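Local coordinates for uncharacterized protein (Pyrococcus furiosus, PDB 4XLZ) that probably removes an acetyl group from N,N'-diacetylchitobiose, as a metal-dependent carbohydrate esterase family 14 deacetylase, at residues E3-S6 with E10-N13; L107-R110 with L114-S117; I127-K132 with N172-I177; S185-Y190 with L256-T261; A211-R216 with D222-W227. All blocks are in the same frame, centred on the assembly; numbering follows the deposited sequence.

Contact 1 (E3-S6 with E10-N13)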
# COMPACT_ATOMS: atom_id res chain seq x y z
N GLU A 3 -7.20 46.49 10.68
CA GLU A 3 -7.27 47.57 9.65
C GLU A 3 -6.43 48.78 10.03
O GLU A 3 -6.03 49.51 9.14
CB GLU A 3 -8.73 47.99 9.49
CG GLU A 3 -9.42 46.89 8.63
CD GLU A 3 -10.83 47.01 8.73
OE1 GLU A 3 -11.43 46.48 9.74
OE2 GLU A 3 -11.36 47.61 7.81
N ASN A 4 -6.05 48.85 11.29
CA ASN A 4 -5.30 50.03 11.68
C ASN A 4 -3.79 49.89 11.77
O ASN A 4 -3.05 50.88 11.81
CB ASN A 4 -5.95 50.58 12.96
CG ASN A 4 -7.32 51.24 12.64
OD1 ASN A 4 -7.72 51.35 11.44
ND2 ASN A 4 -8.07 51.53 13.64
N VAL A 5 -3.27 48.71 11.57
CA VAL A 5 -1.81 48.54 11.43
C VAL A 5 -1.39 48.95 10.03
O VAL A 5 -2.20 48.80 9.05
CB VAL A 5 -1.44 47.06 11.72
CG1 VAL A 5 -1.66 46.76 13.20
CG2 VAL A 5 -2.34 46.09 10.92
N SER A 6 -0.15 49.43 9.90
CA SER A 6 0.28 49.99 8.65
C SER A 6 1.37 49.24 7.96
O SER A 6 1.68 49.60 6.82
CB SER A 6 0.92 51.40 8.99
OG SER A 6 -0.19 52.20 9.07
N GLU A 10 4.40 45.53 11.94
CA GLU A 10 3.39 45.82 12.95
C GLU A 10 2.29 44.75 13.11
O GLU A 10 1.94 44.36 14.19
CB GLU A 10 2.76 47.23 12.58
CG GLU A 10 1.88 47.70 13.65
CD GLU A 10 1.23 49.09 13.37
OE1 GLU A 10 1.37 49.68 12.28
OE2 GLU A 10 0.54 49.53 14.33
N ALA A 11 1.73 44.33 11.96
CA ALA A 11 0.75 43.29 11.98
C ALA A 11 1.27 41.96 12.57
O ALA A 11 0.58 41.32 13.35
CB ALA A 11 0.23 43.08 10.56
N PHE A 12 2.45 41.55 12.11
CA PHE A 12 3.06 40.37 12.62
C PHE A 12 3.25 40.37 14.13
O PHE A 12 2.90 39.43 14.84
CB PHE A 12 4.44 40.21 11.88
CG PHE A 12 5.26 39.04 12.42
CD1 PHE A 12 5.06 37.74 11.88
CD2 PHE A 12 6.22 39.26 13.40
CE1 PHE A 12 5.87 36.66 12.34
CE2 PHE A 12 7.01 38.21 13.88
CZ PHE A 12 6.88 36.93 13.34
N ASN A 13 3.76 41.52 14.64
CA ASN A 13 3.93 41.55 16.10
C ASN A 13 2.59 41.51 16.84
O ASN A 13 2.41 40.88 17.89
CB ASN A 13 4.67 42.89 16.49
CG ASN A 13 6.14 42.94 16.04
OD1 ASN A 13 6.76 41.95 15.87
ND2 ASN A 13 6.67 44.15 15.85
O HOH W 1 -1.41 51.25 14.29
O HOH W 2 0.80 52.20 12.36
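Glu-10, in the first turn of helix 8-19, reaches back over the loop that leads into the helix and takes hold of Val-5 and Ser-6. Beyond CB, CG lies anti to the backbone N (chi1 -172°), and with the chain extended beyond it the carboxylate is carried clear of the helix. CG rests against Val-5 CG1 at 3.7 Å, the aliphatic part of the glutamate crossing the valine. CD then passes over the Val-5 backbone, 3.6 Å from CA. At the tip OE1 accepts the backbone N-H of Ser-6, with Ser-6 N and Glu-10 OE1 2.8 Å apart and an almost straight N-H...O angle of 166°; the donor stands above the carboxylate plane, 51° out of it. OE1 also takes a hydrogen from a water 2.6 Å away. The other oxygen, OE2, receives a bond of 2.6 Å from a second water, which also donates to Asn-4 O. Alongside, Val-5 CG2 packs on Ala-11 CB at 4.0 Å, and Met-236 of the second subunit packs on the valine. A first-turn side chain thus turns back to a backbone N-H of the loop just before helix 8-19, where Thr-7 OG1 also bonds Glu-10 N. The carboxylate is gripped by one backbone N-H and two waters, with no cationic partner across the contact, and its charge is probably steadied by these donors.

Contact 2 (L107-R110 with L114-S117)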
# COMPACT_ATOMS: atom_id res chain seq x y z
N LEU A 107 4.71 1.39 20.80
CA LEU A 107 3.82 1.06 19.62
C LEU A 107 4.28 -0.14 18.92
O LEU A 107 3.49 -0.77 18.16
CB LEU A 107 3.83 2.24 18.61
CG LEU A 107 3.31 3.55 19.16
CD1 LEU A 107 3.01 4.47 17.94
CD2 LEU A 107 1.99 3.47 20.00
N ASN A 108 5.59 -0.54 19.04
CA ASN A 108 6.15 -1.77 18.51
C ASN A 108 6.19 -1.91 16.97
O ASN A 108 6.38 -2.98 16.51
CB ASN A 108 5.43 -3.06 19.10
CG ASN A 108 5.72 -3.26 20.64
OD1 ASN A 108 4.78 -3.39 21.43
ND2 ASN A 108 6.83 -3.29 20.94
N TYR A 109 6.12 -0.78 16.31
CA TYR A 109 6.44 -0.90 14.85
C TYR A 109 7.94 -1.28 14.70
O TYR A 109 8.77 -0.90 15.57
CB TYR A 109 6.14 0.46 14.09
CG TYR A 109 4.62 0.69 14.09
CD1 TYR A 109 3.86 -0.00 13.16
CD2 TYR A 109 4.06 1.59 14.95
CE1 TYR A 109 2.46 0.12 13.14
CE2 TYR A 109 2.62 1.80 14.92
CZ TYR A 109 1.90 1.01 14.05
OH TYR A 109 0.52 1.16 14.13
N ARG A 110 8.26 -2.05 13.69
CA ARG A 110 9.65 -2.48 13.60
C ARG A 110 10.51 -1.28 13.14
O ARG A 110 10.22 -0.52 12.24
CB ARG A 110 9.82 -3.62 12.60
CG ARG A 110 11.31 -4.13 12.64
CD ARG A 110 11.44 -5.45 11.79
NE ARG A 110 10.69 -6.56 12.52
CZ ARG A 110 10.51 -7.77 11.99
NH1 ARG A 110 10.96 -8.04 10.76
NH2 ARG A 110 9.85 -8.70 12.67
N LEU A 114 8.76 2.07 10.31
CA LEU A 114 7.62 2.85 10.82
C LEU A 114 6.74 3.32 9.66
O LEU A 114 7.29 4.08 8.85
CB LEU A 114 8.18 4.05 11.63
CG LEU A 114 7.04 4.94 12.20
CD1 LEU A 114 6.13 4.15 13.27
CD2 LEU A 114 7.66 6.17 12.90
N PRO A 115 5.48 2.97 9.58
CA PRO A 115 4.70 3.54 8.46
C PRO A 115 4.44 4.98 8.59
O PRO A 115 4.42 5.54 9.71
CB PRO A 115 3.36 2.75 8.55
CG PRO A 115 3.67 1.51 9.44
CD PRO A 115 4.74 1.99 10.41
N TYR A 116 4.11 5.58 7.43
CA TYR A 116 3.58 6.95 7.48
C TYR A 116 2.10 6.83 7.02
O TYR A 116 1.81 6.77 5.79
CB TYR A 116 4.38 7.91 6.54
CG TYR A 116 3.83 9.28 6.59
CD1 TYR A 116 3.09 9.79 5.48
CD2 TYR A 116 3.93 10.08 7.74
CE1 TYR A 116 2.60 11.11 5.49
CE2 TYR A 116 3.40 11.36 7.80
CZ TYR A 116 2.69 11.87 6.67
OH TYR A 116 2.13 13.13 6.66
N SER A 117 1.21 6.69 7.98
CA SER A 117 -0.16 6.30 7.58
C SER A 117 -1.12 6.77 8.68
O SER A 117 -0.81 7.05 9.84
CB SER A 117 -0.23 4.76 7.50
OG SER A 117 -0.06 4.18 8.81
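Tyr-109, the last residue of strand 103-109, faces Leu-114 and Pro-115 after the chain has turned back, with the CA atoms of Tyr-109 and Leu-114 5.6 Å apart. No hydrogen bond joins the two segments: Arg-110 O and Leu-114 N come no nearer than 3.5 Å, and Leu-114 N bonds instead to the carboxylate of Asp-150. The connection therefore rests on side chains. The tyrosine CG lies anti to its own carbonyl carbon (chi1 -68°), which swings the ring across to 114-117. There it meets two aliphatic groups, one by CD2 and one by CD1. Leu-114 CD1 lies obliquely by the ring, 3.7 Å from Tyr-109 CD2, and also touches Tyr-109 CB. The proline ring crosses the tyrosine at about a right angle and brings its CD within 3.5 Å of Tyr-109 CD1, while Pro-115 CG lies 4.0 Å from the same atom. Beyond the ring, Tyr-109 OH is hydrogen-bonded to Asp-123 OD2 on helix 118-131. With an alanine here, Leu-114 and Pro-115 would probably lose the surface they lean on, and Asp-123 would be left without its hydroxyl partner. This is the strand-to-helix connection of an alpha/beta fold with a parallel sheet: Ser-117 sits at the N-cap of helix 118-131, its OG making a weak hydrogen bond to Val-120 N. The contact itself is apolar, and its nearby polar atoms, Tyr-109 OH and Leu-114 N, are satisfied by Asp-123 and Asp-150, so it probably depends on packing.

Contact 3 (I127-K132 with N172-I177)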
# COMPACT_ATOMS: atom_id res chain seq x y z
N ILE A 127 -3.74 7.50 22.34
CA ILE A 127 -3.00 7.78 23.61
C ILE A 127 -3.15 9.17 23.97
O ILE A 127 -3.31 9.51 25.21
CB ILE A 127 -1.52 7.45 23.35
CG1 ILE A 127 -1.35 5.94 23.11
CG2 ILE A 127 -0.69 7.84 24.64
CD1 ILE A 127 0.03 5.51 22.48
N ILE A 128 -3.13 10.19 23.09
CA ILE A 128 -3.33 11.55 23.43
C ILE A 128 -4.72 11.73 24.07
O ILE A 128 -4.80 12.52 25.00
CB ILE A 128 -3.12 12.47 22.15
CG1 ILE A 128 -1.60 12.38 21.80
CG2 ILE A 128 -3.54 13.93 22.40
CD1 ILE A 128 -1.32 13.06 20.41
N ARG A 129 -5.72 11.12 23.45
CA ARG A 129 -7.06 11.33 24.01
C ARG A 129 -7.14 10.61 25.33
O ARG A 129 -7.87 11.18 26.22
CB ARG A 129 -8.09 10.80 23.06
CG ARG A 129 -8.24 11.68 21.81
CD ARG A 129 -9.20 10.93 20.85
NE ARG A 129 -9.45 11.87 19.67
CZ ARG A 129 -10.04 11.48 18.50
NH1 ARG A 129 -10.31 12.42 17.59
NH2 ARG A 129 -10.28 10.17 18.28
N LYS A 130 -6.51 9.49 25.55
CA LYS A 130 -6.57 8.81 26.91
C LYS A 130 -5.85 9.67 27.94
O LYS A 130 -6.38 9.91 29.06
CB LYS A 130 -5.93 7.47 26.79
CG LYS A 130 -5.85 6.73 28.16
CD LYS A 130 -7.15 6.25 28.69
CE LYS A 130 -6.84 5.64 30.20
NZ LYS A 130 -8.17 4.98 30.54
N GLU A 131 -4.64 10.16 27.61
CA GLU A 131 -3.82 10.78 28.64
C GLU A 131 -4.10 12.23 28.78
O GLU A 131 -3.76 12.83 29.87
CB GLU A 131 -2.31 10.53 28.29
CG GLU A 131 -1.85 9.12 28.46
CD GLU A 131 -1.67 8.64 29.93
OE1 GLU A 131 -1.37 7.48 30.05
OE2 GLU A 131 -1.88 9.52 30.83
N LYS A 132 -4.65 12.95 27.80
CA LYS A 132 -4.94 14.38 27.83
C LYS A 132 -3.72 15.23 28.22
O LYS A 132 -3.75 16.00 29.23
CB LYS A 132 -6.12 14.62 28.85
CG LYS A 132 -7.37 14.00 28.28
CD LYS A 132 -8.60 14.29 29.21
CE LYS A 132 -10.03 14.18 28.52
NZ LYS A 132 -10.37 15.10 27.23
N ASN A 172 -13.17 7.98 14.84
CA ASN A 172 -14.38 8.24 15.60
C ASN A 172 -14.71 7.10 16.52
O ASN A 172 -15.53 7.37 17.43
CB ASN A 172 -15.62 8.54 14.62
CG ASN A 172 -16.00 7.28 13.79
OD1 ASN A 172 -15.20 6.79 13.00
ND2 ASN A 172 -17.05 6.62 14.15
N ILE A 173 -14.17 5.87 16.40
CA ILE A 173 -14.57 4.81 17.36
C ILE A 173 -14.01 5.22 18.75
O ILE A 173 -14.58 4.82 19.78
CB ILE A 173 -14.05 3.47 16.91
CG1 ILE A 173 -14.66 3.16 15.56
CG2 ILE A 173 -14.58 2.35 17.86
CD1 ILE A 173 -16.23 3.30 15.43
N ASP A 174 -12.93 6.02 18.85
CA ASP A 174 -12.46 6.49 20.17
C ASP A 174 -13.59 7.21 20.87
O ASP A 174 -13.77 6.92 22.03
CB ASP A 174 -11.31 7.52 19.90
CG ASP A 174 -9.99 6.91 19.61
OD1 ASP A 174 -9.06 7.75 19.27
OD2 ASP A 174 -9.81 5.65 19.71
N ILE A 175 -14.29 8.11 20.20
CA ILE A 175 -15.30 8.95 20.83
C ILE A 175 -16.41 7.99 21.20
O ILE A 175 -16.95 8.05 22.34
CB ILE A 175 -15.83 9.93 19.80
CG1 ILE A 175 -15.04 11.25 19.71
CG2 ILE A 175 -17.19 10.53 20.19
CD1 ILE A 175 -13.50 11.14 19.49
N ASP A 176 -16.68 6.97 20.35
CA ASP A 176 -17.76 6.02 20.70
C ASP A 176 -17.50 5.16 21.90
O ASP A 176 -18.46 4.62 22.50
CB ASP A 176 -18.07 5.04 19.53
CG ASP A 176 -18.50 5.78 18.27
OD1 ASP A 176 -18.24 5.29 17.18
OD2 ASP A 176 -18.99 6.92 18.31
N ILE A 177 -16.24 4.91 22.26
CA ILE A 177 -15.90 4.10 23.45
C ILE A 177 -15.50 4.97 24.61
O ILE A 177 -15.07 4.42 25.63
CB ILE A 177 -14.83 3.07 23.24
CG1 ILE A 177 -13.45 3.69 22.80
CG2 ILE A 177 -15.23 2.14 22.04
CD1 ILE A 177 -12.25 2.82 23.15
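Arg-129 and Asp-174 form a salt bridge between helix 118-131, which packs against the parallel sheet of this alpha/beta fold, and the short helix 172-176. Arg-129 NH2 donates to Asp-174 OD1 at 2.9 Å with an N-H...O angle of 144°. The oxygen is met on its anti side, and the guanidinium and carboxylate planes stand 80° apart, so the groups share a single bond and not a paired, side-by-side one. An extended chain from CG to NE also carries the guanidinium to carbonyls in the chain leading from helix 149-164 to helix 172-176: NH1 donates to Phe-170 O, NE to Ser-165 O and NH2 also to Ser-171 O. Those bonds probably fix the rotation of the flat group. The other carboxylate oxygen, Asp-174 OD2, pairs with Lys-126 of the fourth subunit, placing this aspartate between two positive charges at a subunit boundary. A leucine in place of Arg-129 would probably leave three backbone carbonyls without their donor and Asp-174 with one cation fewer. Ile-175 packs over one face of the guanidinium, its CD1 offset toward the rim, 3.6 Å from Arg-129 CZ.

Contact 4 (S185-Y190 with L256-T261)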
# COMPACT_ATOMS: atom_id res chain seq x y z
N SER A 185 -2.01 21.76 24.72
CA SER A 185 -1.70 23.21 24.80
C SER A 185 -0.40 23.65 24.06
O SER A 185 -0.40 24.76 23.51
CB SER A 185 -1.49 23.65 26.27
OG SER A 185 -2.78 23.41 26.86
N PHE A 186 0.62 22.77 24.03
CA PHE A 186 1.81 23.14 23.19
C PHE A 186 2.43 21.87 22.63
O PHE A 186 2.39 20.76 23.25
CB PHE A 186 2.91 23.92 24.04
CG PHE A 186 3.54 23.08 25.15
CD1 PHE A 186 3.01 23.11 26.45
CD2 PHE A 186 4.78 22.36 24.87
CE1 PHE A 186 3.69 22.32 27.43
CE2 PHE A 186 5.41 21.59 25.84
CZ PHE A 186 4.87 21.61 27.13
N ILE A 187 3.07 22.13 21.49
CA ILE A 187 4.06 21.13 20.91
C ILE A 187 5.47 21.80 21.08
O ILE A 187 5.63 23.04 20.87
CB ILE A 187 3.79 21.00 19.44
CG1 ILE A 187 2.51 20.22 19.33
CG2 ILE A 187 4.95 20.17 18.75
CD1 ILE A 187 2.03 20.29 17.78
N ALA A 188 6.43 20.92 21.37
CA ALA A 188 7.81 21.43 21.27
C ALA A 188 8.62 20.42 20.49
O ALA A 188 8.60 19.24 20.81
CB ALA A 188 8.39 21.59 22.77
N LEU A 189 9.39 20.92 19.50
CA LEU A 189 10.15 20.01 18.60
C LEU A 189 11.60 20.01 19.10
O LEU A 189 12.24 21.08 19.18
CB LEU A 189 10.10 20.50 17.16
CG LEU A 189 8.61 20.55 16.70
CD1 LEU A 189 8.74 21.10 15.26
CD2 LEU A 189 7.95 19.17 16.72
N TYR A 190 12.10 18.81 19.36
CA TYR A 190 13.56 18.69 19.70
C TYR A 190 14.30 18.15 18.48
O TYR A 190 13.73 17.97 17.43
CB TYR A 190 13.76 17.83 20.95
CG TYR A 190 13.29 16.33 20.91
CD1 TYR A 190 11.92 15.95 21.20
CD2 TYR A 190 14.19 15.34 20.50
CE1 TYR A 190 11.62 14.61 21.14
CE2 TYR A 190 13.80 13.98 20.46
CZ TYR A 190 12.49 13.65 20.74
OH TYR A 190 12.20 12.30 20.70
N LEU A 256 -1.26 27.88 14.78
CA LEU A 256 -1.58 28.41 13.41
C LEU A 256 -0.38 28.32 12.50
O LEU A 256 -0.55 28.16 11.29
CB LEU A 256 -1.98 29.92 13.62
CG LEU A 256 -2.50 30.62 12.44
CD1 LEU A 256 -3.93 30.16 12.30
CD2 LEU A 256 -2.57 32.22 12.87
N PHE A 257 0.86 28.44 13.01
CA PHE A 257 2.01 28.62 12.13
C PHE A 257 2.42 27.30 11.46
O PHE A 257 3.25 27.34 10.61
CB PHE A 257 3.22 29.16 12.94
CG PHE A 257 3.24 30.71 13.08
CD1 PHE A 257 2.05 31.44 13.11
CD2 PHE A 257 4.49 31.34 13.12
CE1 PHE A 257 2.07 32.87 13.24
CE2 PHE A 257 4.55 32.76 13.27
CZ PHE A 257 3.35 33.52 13.31
N TYR A 258 1.85 26.18 11.91
CA TYR A 258 2.10 24.85 11.27
C TYR A 258 1.27 24.76 10.05
O TYR A 258 1.22 23.60 9.50
CB TYR A 258 1.73 23.75 12.31
CG TYR A 258 2.69 23.56 13.48
CD1 TYR A 258 3.72 22.70 13.37
CD2 TYR A 258 2.50 24.36 14.62
CE1 TYR A 258 4.64 22.57 14.42
CE2 TYR A 258 3.37 24.21 15.71
CZ TYR A 258 4.36 23.32 15.60
OH TYR A 258 5.22 23.11 16.68
N HIS A 259 0.64 25.81 9.54
CA HIS A 259 -0.19 25.58 8.34
C HIS A 259 -0.35 26.88 7.61
O HIS A 259 -0.68 27.91 8.28
CB HIS A 259 -1.54 25.05 8.86
CG HIS A 259 -2.54 24.70 7.81
ND1 HIS A 259 -2.21 23.82 6.75
CD2 HIS A 259 -3.86 25.03 7.64
CE1 HIS A 259 -3.32 23.59 6.04
NE2 HIS A 259 -4.31 24.32 6.54
N ILE A 260 -0.15 26.86 6.30
CA ILE A 260 -0.35 28.01 5.43
C ILE A 260 0.20 29.34 5.96
O ILE A 260 -0.38 30.43 5.61
CB ILE A 260 -1.83 28.17 4.92
CG1 ILE A 260 -2.79 28.55 6.05
CG2 ILE A 260 -2.29 26.83 4.19
CD1 ILE A 260 -4.16 28.97 5.46
N THR A 261 1.38 29.32 6.59
CA THR A 261 1.85 30.59 7.21
C THR A 261 3.16 30.92 6.51
O THR A 261 4.24 30.32 6.84
CB THR A 261 2.06 30.40 8.73
OG1 THR A 261 0.80 30.21 9.34
CG2 THR A 261 2.65 31.67 9.36
O HOH W 3 4.76 24.42 18.95
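Tyr-258 reaches from the loop after strand 247-250 to Ile-187 and Leu-189 on strand 186-190. Segment 256-261 starts with Leu-256 and Phe-257, which lie in a 3-10 segment, with a bond from His-259 N to Leu-256 O at 3.2 Å; Phe-257 turns to Phe-12 and Leu-16 of helix 8-19. Next comes Tyr-258, whose CG sits anti to the carbonyl carbon (chi1 -73°), directing the ring at the strand. Its OH lies 3.6 Å from Ile-187 CG2 and 4.2 Å from Leu-189 CG. Leu-189 CD1 is at the ring edge, 4.4 Å from Tyr-258 CE1. The hydroxyl is not left to the aliphatic groups alone: a water in the ring plane lies 2.7 Å from Tyr-258 OH and donates to Ile-187 O at 2.5 Å, joining loop to strand. Beyond the tyrosine, His-259 meets, edge-to-face, His-151 of the second subunit, a cadmium ligand there. Thr-261 OG1 then donates to His-259 O at 2.9 Å from above the carbonyl plane. Strand 186-190 is one of the two outermost strands of the parallel sheet within the chain, beside strand 135-139, and helix 149-164 supplies Val-162 against Ile-187 and Ile-159 against Tyr-258.

Contact 5 (A211-R216 with D222-W227). With CD (cadmium ion), chain H.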
# COMPACT_ATOMS: atom_id res chain seq x y z
N ALA A 211 22.05 8.54 31.62
CA ALA A 211 20.77 8.00 31.08
C ALA A 211 20.92 7.54 29.66
O ALA A 211 20.23 6.57 29.20
CB ALA A 211 19.64 9.06 31.27
N ILE A 212 21.75 8.23 28.87
CA ILE A 212 22.04 7.71 27.50
C ILE A 212 22.80 6.39 27.47
O ILE A 212 22.49 5.42 26.80
CB ILE A 212 22.74 8.83 26.66
CG1 ILE A 212 21.75 10.01 26.59
CG2 ILE A 212 23.19 8.28 25.33
CD1 ILE A 212 22.51 11.33 26.03
N ARG A 213 23.89 6.34 28.36
CA ARG A 213 24.70 5.15 28.35
C ARG A 213 24.00 3.92 28.92
O ARG A 213 24.46 2.79 28.66
CB ARG A 213 26.06 5.46 29.15
CG ARG A 213 27.01 6.26 28.34
CD ARG A 213 28.51 5.77 28.58
NE ARG A 213 28.77 4.57 27.84
CZ ARG A 213 29.95 3.98 27.65
NH1 ARG A 213 31.12 4.49 28.24
NH2 ARG A 213 30.03 2.85 27.03
N ALA A 214 22.87 4.16 29.64
CA ALA A 214 22.04 3.05 30.09
C ALA A 214 21.53 2.16 28.90
O ALA A 214 21.26 0.95 29.07
CB ALA A 214 20.85 3.54 30.85
N HIS A 215 21.51 2.81 27.67
CA HIS A 215 21.24 2.05 26.45
C HIS A 215 22.52 1.40 25.97
O HIS A 215 23.15 1.80 24.94
CB HIS A 215 20.69 3.06 25.39
CG HIS A 215 19.37 3.55 25.82
ND1 HIS A 215 18.16 2.96 25.39
CD2 HIS A 215 19.02 4.59 26.60
CE1 HIS A 215 17.17 3.63 25.94
NE2 HIS A 215 17.62 4.63 26.69
N ARG A 216 22.97 0.44 26.79
CA ARG A 216 24.30 -0.15 26.58
C ARG A 216 24.49 -0.77 25.22
O ARG A 216 25.56 -0.75 24.62
CB ARG A 216 24.57 -1.22 27.63
CG ARG A 216 24.61 -0.65 29.03
CD ARG A 216 24.80 -1.75 30.05
NE ARG A 216 24.26 -1.34 31.34
CZ ARG A 216 25.00 -1.28 32.47
NH1 ARG A 216 24.44 -0.90 33.63
NH2 ARG A 216 26.30 -1.61 32.42
N ASP A 222 33.50 1.68 22.39
CA ASP A 222 34.01 2.17 21.09
C ASP A 222 33.17 3.27 20.41
O ASP A 222 33.67 4.34 19.93
CB ASP A 222 34.18 1.01 20.17
CG ASP A 222 35.58 0.95 19.72
OD1 ASP A 222 36.44 0.41 20.55
OD2 ASP A 222 35.83 1.66 18.68
N ILE A 223 31.82 3.01 20.45
CA ILE A 223 30.92 3.98 19.83
C ILE A 223 30.90 5.29 20.61
O ILE A 223 30.81 6.37 20.09
CB ILE A 223 29.46 3.34 19.75
CG1 ILE A 223 29.55 2.29 18.65
CG2 ILE A 223 28.42 4.44 19.54
CD1 ILE A 223 28.23 1.43 18.56
N TRP A 224 31.07 5.16 21.96
CA TRP A 224 31.02 6.30 22.82
C TRP A 224 32.21 7.28 22.57
O TRP A 224 32.05 8.47 22.84
CB TRP A 224 30.96 5.81 24.31
CG TRP A 224 30.51 6.92 25.25
CD1 TRP A 224 31.23 7.54 26.31
CD2 TRP A 224 29.22 7.54 25.31
NE1 TRP A 224 30.46 8.48 26.94
CE2 TRP A 224 29.21 8.51 26.37
CE3 TRP A 224 28.05 7.34 24.52
CZ2 TRP A 224 28.08 9.28 26.69
CZ3 TRP A 224 26.91 8.09 24.85
CH2 TRP A 224 26.95 9.08 25.89
N GLU A 225 33.32 6.69 22.05
CA GLU A 225 34.41 7.61 21.69
C GLU A 225 34.08 8.63 20.64
O GLU A 225 34.69 9.69 20.55
CB GLU A 225 35.58 6.80 21.16
CG GLU A 225 36.22 5.86 22.28
CD GLU A 225 36.74 6.70 23.51
OE1 GLU A 225 36.15 6.70 24.59
OE2 GLU A 225 37.80 7.39 23.23
N THR A 226 33.01 8.35 19.83
CA THR A 226 32.52 9.37 18.92
C THR A 226 31.32 10.07 19.44
O THR A 226 31.14 11.26 19.34
CB THR A 226 32.12 8.65 17.57
OG1 THR A 226 33.32 8.14 16.93
CG2 THR A 226 31.40 9.67 16.66
N TRP A 227 30.47 9.29 20.15
CA TRP A 227 29.23 9.93 20.61
C TRP A 227 29.27 10.88 21.74
O TRP A 227 28.58 11.89 21.85
CB TRP A 227 28.13 8.85 20.89
CG TRP A 227 27.53 8.50 19.51
CD1 TRP A 227 28.14 7.78 18.46
CD2 TRP A 227 26.24 8.92 19.00
NE1 TRP A 227 27.29 7.78 17.32
CE2 TRP A 227 26.16 8.47 17.65
CE3 TRP A 227 25.19 9.66 19.55
CZ2 TRP A 227 24.98 8.65 16.84
CZ3 TRP A 227 24.01 9.84 18.77
CH2 TRP A 227 23.95 9.38 17.42
CD CD H . 37.79 8.17 25.59
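The guanidinium of Arg-213 lies almost flat on the indole of Trp-224, with the planes 18° apart and Arg-213 CZ 4.2 Å from the centroid of the five-membered ring, a cation-pi stack. The rest of the arginine uses the same face: Arg-213 CG stands 3.6 Å above the centroid of the six-membered ring, only 10° off its normal, in a CH-pi contact. Bends at chi2 and chi3 fold the chain down along the indole. Trp-224 CG is anti to its backbone N (chi1 -164°), which sends the ring toward helix 205-213. Ile-212 CG2 completes the packing at the ring edge, 3.8 Å from Trp-224 CZ3. Arg-213 NH2 makes a salt bridge to Asp-221 and a hydrogen bond to Phe-219 O, while Trp-224 NE1 donates to Glu-228. These anchors probably hold the two flat groups against each other. Glu-225 binds a cadmium ion with OE1 at 2.4 Å and OE2 at 2.5 Å, three further ligand atoms coming from outside these two segments; the ion held by His-40, Asp-43 and His-151 is a different one. Two successive helices, 205-213 and 221-240, are thus joined by a short loop and packed together through an Arg-Trp cation-pi stack.

Along the chain contacts 1, 2 and 3 follow one another, and contact 5 is nested within the loop that contact 4 closes. Contacts 2 and 4 reach the parallel sheet at its two outermost strands, 103-109 and 186-190, with centres about 23 Å apart. Contact 3 touches contact 2 where Leu-107 meets Ile-127, linking strand 103-109 to helix 118-131. Contact 1, at the N-terminus, meets contact 4 through Phe-12 and Phe-257, and both touch the second subunit. Contact 5 lies on the other side of the chain's centre, about 51 Å from contact 1 between centres. Contacts 1 and 5 involve helices outside the sheet, and all five lie next to neighbouring subunits of the six-chain assembly.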